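Vanadium-dependent haloperoxidase (Zobellia galactanivorans, PDB 4CIT) binds vanadate in its active site and, as an iodoperoxidase of a marine bacterium, probably oxidises iodide with hydrogen peroxide. Local coordinates at residues 191-196 with 357-362; 337-343 with 422-426. Numbering follows the deposited sequence.

Interaction 1. Residues 191-196 with 357-362; sequences WQPTPP and QTPPFP. With VO4 (vanadate ion), chain F.
In the alpha-helical vanadium haloperoxidase fold, loop 357-362, which lines the vanadate pocket with Pro359 and Phe361, is backed by loop 191-196; these extended, proline-rich loops run roughly antiparallel (158°), with Trp191 paired to Pro362 (CA–CA 5.6 Å) and Thr194 to Thr358 (6.9 Å). No direct hydrogen bond joins them. Trp191, chi1 t and chi2 76°, lays its indole against Pro362, whose CA sits 3.8 Å from the five-membered ring centroid in a CH-pi contact. Pro360 centres an inverse gamma turn, closed by Phe361 N to Pro359 O at 2.9 Å. The CA-to-CB bond of Phe361 points away from 191-196, and with chi1 at 37° (p) the ring lies in the pocket, CE1 3.9 Å from vanadate O4. Prolines suit these loops because the ring fixes phi near -65° and leaves no NH to satisfy; a cis peptide precedes Pro196. Thr194, chi1 p, directs OG1 to two waters, one of which accepts from Trp191 NE1 (2.9 Å) and donates to Pro359 O (2.7 Å).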
ATOM      1  N   TRP A 191       1.989 -21.711 -12.072  1.00 10.88           N
ATOM      2  CA  TRP A 191       1.884 -21.555 -10.634  1.00 11.06           C
ATOM      3  C   TRP A 191       0.972 -22.654 -10.023  1.00 11.60           C
ATOM      4  O   TRP A 191      -0.099 -22.956 -10.588  1.00 12.57           O
ATOM      5  CB  TRP A 191       1.353 -20.193 -10.225  1.00 10.64           C
ATOM      6  CG  TRP A 191       1.227 -20.037  -8.711  1.00  9.63           C
ATOM      7  CD1 TRP A 191       2.181 -19.832  -7.824  1.00  8.51           C
ATOM      8  CD2 TRP A 191       0.003 -20.107  -7.963  1.00 11.00           C
ATOM      9  NE1 TRP A 191       1.671 -19.759  -6.561  1.00  9.46           N
ATOM     10  CE2 TRP A 191       0.324 -19.925  -6.615  1.00 10.45           C
ATOM     11  CE3 TRP A 191      -1.325 -20.324  -8.329  1.00 11.65           C
ATOM     12  CZ2 TRP A 191      -0.612 -19.960  -5.607  1.00  9.93           C
ATOM     13  CZ3 TRP A 191      -2.294 -20.358  -7.315  1.00 12.01           C
ATOM     14  CH2 TRP A 191      -1.944 -20.157  -5.986  1.00 11.81           C
ATOM     15  N   GLN A 192       1.453 -23.222  -8.948  1.00 11.90           N
ATOM     16  CA  GLN A 192       0.714 -24.159  -8.104  1.00 14.38           C
ATOM     17  C   GLN A 192       0.535 -23.607  -6.693  1.00 13.05           C
ATOM     18  O   GLN A 192       1.467 -23.036  -6.104  1.00 10.93           O
ATOM     19  CB  GLN A 192       1.543 -25.438  -7.898  1.00 14.94           C
ATOM     20  CG  GLN A 192       1.746 -26.272  -9.078  1.00 18.34           C
ATOM     21  CD  GLN A 192       2.544 -27.507  -8.688  1.00 15.20           C
ATOM     22  OE1 GLN A 192       2.559 -27.943  -7.532  1.00 17.29           O
ATOM     23  NE2 GLN A 192       3.315 -27.927  -9.593  1.00 18.77           N
ATOM     24  N   PRO A 193      -0.630 -23.826  -6.084  1.00 11.86           N
ATOM     25  CA  PRO A 193      -0.674 -23.546  -4.684  1.00 11.33           C
ATOM     26  C   PRO A 193       0.375 -24.313  -3.897  1.00 12.49           C
ATOM     27  O   PRO A 193       0.806 -25.400  -4.333  1.00 13.31           O
ATOM     28  CB  PRO A 193      -2.088 -24.002  -4.240  1.00 12.65           C
ATOM     29  CG  PRO A 193      -2.920 -23.923  -5.442  1.00 13.13           C
ATOM     30  CD  PRO A 193      -1.927 -24.328  -6.564  1.00 13.81           C
ATOM     31  N   THR A 194       0.817 -23.678  -2.839  1.00 13.70           N
ATOM     32  CA  THR A 194       1.980 -24.126  -2.035  1.00 13.52           C
ATOM     33  C   THR A 194       1.646 -24.469  -0.613  1.00 13.15           C
ATOM     34  O   THR A 194       0.764 -23.902  -0.020  1.00 14.86           O
ATOM     35  CB  THR A 194       3.079 -22.998  -2.030  1.00 13.24           C
ATOM     36  OG1 THR A 194       2.523 -21.725  -1.691  1.00 14.30           O
ATOM     37  CG2 THR A 194       3.729 -22.833  -3.442  1.00 13.76           C
ATOM     38  N   PRO A 195       2.428 -25.422  -0.012  1.00 13.84           N
ATOM     39  CA  PRO A 195       2.205 -25.749   1.385  1.00 15.80           C
ATOM     40  C   PRO A 195       2.611 -24.637   2.297  1.00 17.93           C
ATOM     41  O   PRO A 195       3.466 -23.774   1.936  1.00 16.65           O
ATOM     42  CB  PRO A 195       3.148 -26.972   1.596  1.00 15.75           C
ATOM     43  CG  PRO A 195       4.310 -26.692   0.638  1.00 15.63           C
ATOM     44  CD  PRO A 195       3.613 -26.143  -0.596  1.00 16.01           C
ATOM     45  N   PRO A 196       2.113 -24.649   3.545  1.00 19.46           N
ATOM     46  CA  PRO A 196       1.296 -25.686   4.184  1.00 20.76           C
ATOM     47  C   PRO A 196      -0.185 -25.620   3.821  1.00 20.91           C
ATOM     48  O   PRO A 196      -0.884 -26.644   3.856  1.00 20.28           O
ATOM     49  CB  PRO A 196       1.512 -25.414   5.702  1.00 23.05           C
ATOM     50  CG  PRO A 196       1.939 -23.993   5.824  1.00 24.48           C
ATOM     51  CD  PRO A 196       2.741 -23.721   4.525  1.00 21.50           C
ATOM     52  N   GLN A 357       7.511 -18.444   4.605  1.00 10.88           N
ATOM     53  CA  GLN A 357       6.434 -19.128   3.937  0.50 11.42           C
ATOM     54  C   GLN A 357       6.084 -18.446   2.607  1.00 12.31           C
ATOM     55  O   GLN A 357       6.053 -17.220   2.556  1.00 13.49           O
ATOM     56  CB  GLN A 357       5.213 -19.110   4.842  0.50 11.53           C
ATOM     57  CG  GLN A 357       4.057 -19.918   4.283  0.50 12.27           C
ATOM     58  CD  GLN A 357       2.882 -20.078   5.290  0.50 13.51           C
ATOM     59  OE1 GLN A 357       1.709 -19.626   5.035  0.50 11.98           O
ATOM     60  NE2 GLN A 357       3.192 -20.758   6.423  0.50 14.24           N
ATOM     61  N   THR A 358       5.756 -19.236   1.581  1.00 11.54           N
ATOM     62  CA  THR A 358       5.474 -18.679   0.270  1.00 11.30           C
ATOM     63  C   THR A 358       4.068 -18.142   0.254  1.00 10.25           C
ATOM     64  O   THR A 358       3.184 -18.835   0.681  1.00 11.17           O
ATOM     65  CB  THR A 358       5.644 -19.767  -0.830  1.00 12.62           C
ATOM     66  OG1 THR A 358       6.998 -20.309  -0.739  1.00 13.79           O
ATOM     67  CG2 THR A 358       5.437 -19.089  -2.184  1.00 13.94           C
ATOM     68  N   PRO A 359       3.877 -16.882  -0.164  1.00 10.98           N
ATOM     69  CA  PRO A 359       2.561 -16.357  -0.288  1.00 11.66           C
ATOM     70  C   PRO A 359       1.728 -16.973  -1.357  1.00 10.23           C
ATOM     71  O   PRO A 359       2.226 -17.419  -2.376  1.00 10.07           O
ATOM     72  CB  PRO A 359       2.812 -14.893  -0.578  1.00 12.38           C
ATOM     73  CG  PRO A 359       4.210 -14.617  -0.135  1.00 13.86           C
ATOM     74  CD  PRO A 359       4.881 -15.879  -0.479  1.00 11.89           C
ATOM     75  N   PRO A 360       0.385 -16.973  -1.172  1.00 10.76           N
ATOM     76  CA  PRO A 360      -0.477 -17.681  -2.075  1.00 12.10           C
ATOM     77  C   PRO A 360      -0.877 -16.969  -3.336  1.00 10.66           C
ATOM     78  O   PRO A 360      -2.037 -16.672  -3.543  1.00 11.42           O
ATOM     79  CB  PRO A 360      -1.726 -17.953  -1.212  1.00 12.06           C
ATOM     80  CG  PRO A 360      -1.791 -16.753  -0.319  1.00 12.84           C
ATOM     81  CD  PRO A 360      -0.340 -16.379  -0.024  1.00 12.87           C
ATOM     82  N   PHE A 361       0.074 -16.728  -4.223  1.00  9.69           N
ATOM     83  CA  PHE A 361      -0.173 -16.089  -5.477  1.00  9.17           C
ATOM     84  C   PHE A 361       1.032 -16.272  -6.377  1.00  8.70           C
ATOM     85  O   PHE A 361       2.160 -16.576  -5.838  1.00  7.76           O
ATOM     86  CB  PHE A 361      -0.614 -14.620  -5.387  1.00  9.99           C
ATOM     87  CG  PHE A 361       0.044 -13.828  -4.322  1.00  8.98           C
ATOM     88  CD1 PHE A 361       1.268 -13.244  -4.537  1.00  9.84           C
ATOM     89  CD2 PHE A 361      -0.587 -13.650  -3.119  1.00  8.57           C
ATOM     90  CE1 PHE A 361       1.868 -12.455  -3.601  1.00 10.01           C
ATOM     91  CE2 PHE A 361      -0.010 -12.902  -2.135  1.00  8.77           C
ATOM     92  CZ  PHE A 361       1.252 -12.324  -2.348  1.00  9.08           C
ATOM     93  N   PRO A 362       0.852 -16.146  -7.704  1.00  9.24           N
ATOM     94  CA  PRO A 362       1.954 -16.366  -8.613  1.00  8.86           C
ATOM     95  C   PRO A 362       3.153 -15.434  -8.382  1.00  9.62           C
ATOM     96  O   PRO A 362       3.069 -14.388  -7.723  1.00  9.30           O
ATOM     97  CB  PRO A 362       1.348 -16.146  -9.989  1.00  9.01           C
ATOM     98  CG  PRO A 362      -0.067 -16.515  -9.781  1.00  9.61           C
ATOM     99  CD  PRO A 362      -0.378 -15.944  -8.466  1.00  9.85           C
TER
HETATM  100  O4  VO4 F1453       5.633 -12.760  -2.672  1.00 15.56           O
HETATM  101  O   HOH W   1       2.461 -19.722  -3.817  1.00 12.10           O
HETATM  102  O   HOH W   2       2.442 -21.406   1.057  1.00 16.23           O
HETATM  103  O   HOH W   3       5.766 -22.161   2.104  1.00 15.43           O

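Interaction 2. Residues 337-343 with 422-426; sequences LIRPETV and GIHYR. With VO4 (vanadate ion), chain B; VO4 (vanadate ion), chain F; VO4 (vanadate ion), chain E; VO4 (vanadate ion), chain D.
Arg339 is the N-cap residue of helix 340-347, and Pro340, in the first turn where no backbone NH is needed, has its CA 6.0 Å from that of Ile423. Gly422 ends helix 407-420 in a Schellman motif, its phi of 78° favouring glycine, and Tyr425 stands at the N-cap position of helix 426-446. Arg339 (chi1 m, chi2 m, chi3 t) curls back: NH1 donates to Ile423 O (2.8 Å) and to vanadate O4 (3.0 Å), NH2 donates to the same O4 (3.1 Å), and NE is hydrogen-bonded to Phe361 O. This is a haloperoxidase vanadate site, built on the PAP2 fold shared with acid phosphatases: His424 NE2 binds vanadium at 2.2 Å, while its ND1 is hydrogen-bonded to Glu363. Such an arginine offsets oxyanion charge. Tyr425, chi1 m, donates from OH to Ile338 O (2.8 Å) and takes Pro340 CG over its ring face, 3.8 Å from the centroid. A water accepts from Glu341 N (3.0 Å) and donates to Gly422 O (2.9 Å).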
ATOM      1  N   LEU A 337       3.465 -17.676 -12.870  1.00  9.69           N
ATOM      2  CA  LEU A 337       4.720 -18.410 -12.681  1.00  9.31           C
ATOM      3  C   LEU A 337       4.830 -19.125 -11.379  1.00  9.49           C
ATOM      4  O   LEU A 337       4.585 -18.574 -10.320  1.00  8.62           O
ATOM      5  CB  LEU A 337       5.869 -17.430 -12.840  1.00  9.72           C
ATOM      6  CG  LEU A 337       7.268 -18.063 -12.935  1.00 11.60           C
ATOM      7  CD1 LEU A 337       7.476 -18.946 -14.190  1.00 14.04           C
ATOM      8  CD2 LEU A 337       8.335 -16.936 -12.861  1.00 12.67           C
ATOM      9  N   ILE A 338       5.318 -20.372 -11.462  1.00  9.24           N
ATOM     10  CA  ILE A 338       5.565 -21.216 -10.309  1.00 10.44           C
ATOM     11  C   ILE A 338       6.581 -20.630  -9.328  1.00  8.85           C
ATOM     12  O   ILE A 338       7.540 -19.971  -9.742  1.00  8.98           O
ATOM     13  CB  ILE A 338       6.070 -22.563 -10.901  1.00 10.29           C
ATOM     14  CG1 ILE A 338       6.000 -23.698  -9.884  1.00 12.32           C
ATOM     15  CG2 ILE A 338       7.448 -22.391 -11.537  1.00 11.26           C
ATOM     16  CD1 ILE A 338       6.002 -25.070 -10.638  1.00 13.13           C
ATOM     17  N   ARG A 339       6.347 -20.824  -8.018  1.00  8.04           N
ATOM     18  CA  ARG A 339       7.194 -20.379  -6.969  1.00  8.42           C
ATOM     19  C   ARG A 339       8.390 -21.295  -6.780  1.00  8.92           C
ATOM     20  O   ARG A 339       8.341 -22.487  -7.119  1.00  8.82           O
ATOM     21  CB  ARG A 339       6.391 -20.273  -5.663  1.00  8.84           C
ATOM     22  CG  ARG A 339       5.382 -19.184  -5.706  1.00  9.07           C
ATOM     23  CD  ARG A 339       6.048 -17.840  -5.369  1.00  9.78           C
ATOM     24  NE  ARG A 339       5.022 -16.785  -5.225  1.00  9.77           N
ATOM     25  CZ  ARG A 339       5.181 -15.662  -4.553  1.00 10.33           C
ATOM     26  NH1 ARG A 339       6.351 -15.304  -4.040  1.00 11.48           N
ATOM     27  NH2 ARG A 339       4.184 -14.785  -4.515  1.00 11.56           N
ATOM     28  N   PRO A 340       9.529 -20.735  -6.291  1.00  8.02           N
ATOM     29  CA  PRO A 340      10.760 -21.455  -6.157  1.00  9.27           C
ATOM     30  C   PRO A 340      10.674 -22.771  -5.340  1.00  9.94           C
ATOM     31  O   PRO A 340      11.251 -23.797  -5.817  1.00  9.21           O
ATOM     32  CB  PRO A 340      11.681 -20.450  -5.454  1.00  9.34           C
ATOM     33  CG  PRO A 340      11.197 -19.138  -5.833  1.00  9.65           C
ATOM     34  CD  PRO A 340       9.684 -19.315  -5.896  1.00  9.01           C
ATOM     35  N   GLU A 341       9.950 -22.779  -4.215  1.00  9.37           N
ATOM     36  CA  GLU A 341       9.897 -24.023  -3.425  1.00 10.72           C
ATOM     37  C   GLU A 341       9.311 -25.190  -4.191  1.00  9.74           C
ATOM     38  O   GLU A 341       9.743 -26.343  -3.989  1.00 11.11           O
ATOM     39  CB  GLU A 341       9.157 -23.840  -2.095  1.00 12.49           C
ATOM     40  CG  GLU A 341       7.674 -23.613  -2.173  1.00 15.91           C
ATOM     41  CD  GLU A 341       7.081 -23.720  -0.751  1.00 18.05           C
ATOM     42  OE1 GLU A 341       6.969 -24.828  -0.155  1.00 21.75           O
ATOM     43  OE2 GLU A 341       6.859 -22.682  -0.149  1.00 22.27           O
ATOM     44  N   THR A 342       8.285 -24.942  -4.988  1.00  9.64           N
ATOM     45  CA  THR A 342       7.606 -25.973  -5.792  1.00  9.89           C
ATOM     46  C   THR A 342       8.600 -26.669  -6.753  1.00  8.68           C
ATOM     47  O   THR A 342       8.697 -27.906  -6.767  1.00 10.09           O
ATOM     48  CB  THR A 342       6.483 -25.347  -6.577  1.00 10.24           C
ATOM     49  OG1 THR A 342       5.701 -24.498  -5.678  1.00 10.59           O
ATOM     50  CG2 THR A 342       5.613 -26.439  -7.196  1.00 11.37           C
ATOM     51  N   VAL A 343       9.421 -25.888  -7.461  1.00  9.64           N
ATOM     52  CA  VAL A 343      10.343 -26.445  -8.427  1.00 10.06           C
ATOM     53  C   VAL A 343      11.489 -27.111  -7.701  1.00  8.57           C
ATOM     54  O   VAL A 343      11.907 -28.230  -8.060  1.00 10.14           O
ATOM     55  CB  VAL A 343      10.921 -25.367  -9.404  1.00 11.01           C
ATOM     56  CG1 VAL A 343      11.650 -26.061 -10.523  1.00 14.05           C
ATOM     57  CG2 VAL A 343       9.764 -24.506  -9.987  1.00 13.41           C
ATOM     58  N   GLY A 422      13.489 -16.736   0.111  1.00  8.24           N
ATOM     59  CA  GLY A 422      13.314 -17.978  -0.669  1.00  7.94           C
ATOM     60  C   GLY A 422      12.060 -18.083  -1.436  1.00  8.71           C
ATOM     61  O   GLY A 422      11.704 -19.167  -1.864  1.00 10.00           O
ATOM     62  N   ILE A 423      11.366 -16.934  -1.654  1.00  9.05           N
ATOM     63  CA  ILE A 423      10.064 -16.959  -2.303  1.00  9.64           C
ATOM     64  C   ILE A 423       9.976 -16.275  -3.670  1.00  9.35           C
ATOM     65  O   ILE A 423       8.973 -16.352  -4.332  1.00  9.58           O
ATOM     66  CB  ILE A 423       8.909 -16.479  -1.358  1.00 10.96           C
ATOM     67  CG1 ILE A 423       8.982 -14.987  -1.101  1.00 13.34           C
ATOM     68  CG2 ILE A 423       8.896 -17.360  -0.112  1.00 11.89           C
ATOM     69  CD1 ILE A 423       9.998 -14.538  -0.115  1.00 13.83           C
ATOM     70  N   HIS A 424      10.995 -15.529  -4.046  1.00  8.71           N
ATOM     71  CA  HIS A 424      11.109 -14.899  -5.382  1.00  8.68           C
ATOM     72  C   HIS A 424      12.403 -15.193  -6.013  1.00  9.97           C
ATOM     73  O   HIS A 424      13.449 -15.185  -5.366  1.00 11.37           O
ATOM     74  CB  HIS A 424      10.900 -13.361  -5.323  1.00  9.14           C
ATOM     75  CG  HIS A 424       9.458 -12.936  -5.209  1.00  8.87           C
ATOM     76  ND1 HIS A 424       8.521 -13.148  -6.187  1.00  9.14           N
ATOM     77  CD2 HIS A 424       8.786 -12.372  -4.169  1.00  9.41           C
ATOM     78  CE1 HIS A 424       7.352 -12.659  -5.788  1.00  9.58           C
ATOM     79  NE2 HIS A 424       7.483 -12.194  -4.560  1.00  9.23           N
ATOM     80  N   TYR A 425      12.383 -15.313  -7.336  1.00  9.31           N
ATOM     81  CA  TYR A 425      13.620 -15.328  -8.138  1.00 10.06           C
ATOM     82  C   TYR A 425      14.137 -13.896  -8.372  1.00  9.75           C
ATOM     83  O   TYR A 425      13.384 -12.903  -8.301  1.00  9.77           O
ATOM     84  CB  TYR A 425      13.354 -15.953  -9.533  1.00  9.93           C
ATOM     85  CG  TYR A 425      12.576 -17.268  -9.545  1.00 10.81           C
ATOM     86  CD1 TYR A 425      13.145 -18.445  -9.237  1.00 11.23           C
ATOM     87  CD2 TYR A 425      11.236 -17.259  -9.802  1.00 11.49           C
ATOM     88  CE1 TYR A 425      12.399 -19.661  -9.207  1.00 11.73           C
ATOM     89  CE2 TYR A 425      10.479 -18.429  -9.814  1.00 11.82           C
ATOM     90  CZ  TYR A 425      11.059 -19.636  -9.486  1.00 11.44           C
ATOM     91  OH  TYR A 425      10.202 -20.724  -9.500  1.00 12.12           O
ATOM     92  N   ARG A 426      15.385 -13.784  -8.819  1.00 10.12           N
ATOM     93  CA  ARG A 426      15.966 -12.499  -9.126  1.00 11.15           C
ATOM     94  C   ARG A 426      15.149 -11.651 -10.062  1.00 11.09           C
ATOM     95  O   ARG A 426      15.019 -10.404  -9.832  1.00  9.79           O
ATOM     96  CB  ARG A 426      17.439 -12.669  -9.615  1.00 12.84           C
ATOM     97  CG  ARG A 426      18.144 -11.364 -10.049  1.00 16.13           C
ATOM     98  CD  ARG A 426      19.533 -11.729 -10.551  1.00 19.52           C
ATOM     99  NE  ARG A 426      20.364 -12.113  -9.412  1.00 25.47           N
ATOM    100  CZ  ARG A 426      20.996 -11.274  -8.593  1.00 36.64           C
ATOM    101  NH1 ARG A 426      20.995  -9.957  -8.827  1.00 38.75           N
ATOM    102  NH2 ARG A 426      21.707 -11.748  -7.550  1.00 42.00           N
TER
HETATM  103  V   VO4 B1449       5.903 -11.361  -3.351  1.00 11.88           V
HETATM  104  O4  VO4 F1453       5.633 -12.760  -2.672  1.00 15.56           O
HETATM  105  O3  VO4 E1452       5.026 -11.056  -4.797  1.00 14.80           O
HETATM  106  O2  VO4 D1451       7.201 -10.093  -2.919  1.00 10.34           O
HETATM  107  O   HOH W   4       9.204 -20.376  -2.616  1.00  8.99           O

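Both contacts are largely buried, their centres 9 Å apart, and both reach the same vanadate oxygen. Each sets a proline over an aromatic face and uses bridging water, but only interaction 2, buried throughout and joining the start of one helix to the turn between two others, adds direct hydrogen bonds between its segments and a metal ligand; interaction 1 pairs two loops and opens to solvent at Pro196. Their segments alternate along the chain and lock together: Arg339 NE probably donates to Phe361 O (2.9 Å), and Thr358 OG1 lies 2.4 Å from Glu341 OE2, a probable hydrogen bond. Thus Arg339, with its several donors, ties loop 357-362 to the vanadate, while Thr194 CG2 packs 3.4 Å from Thr342 OG1.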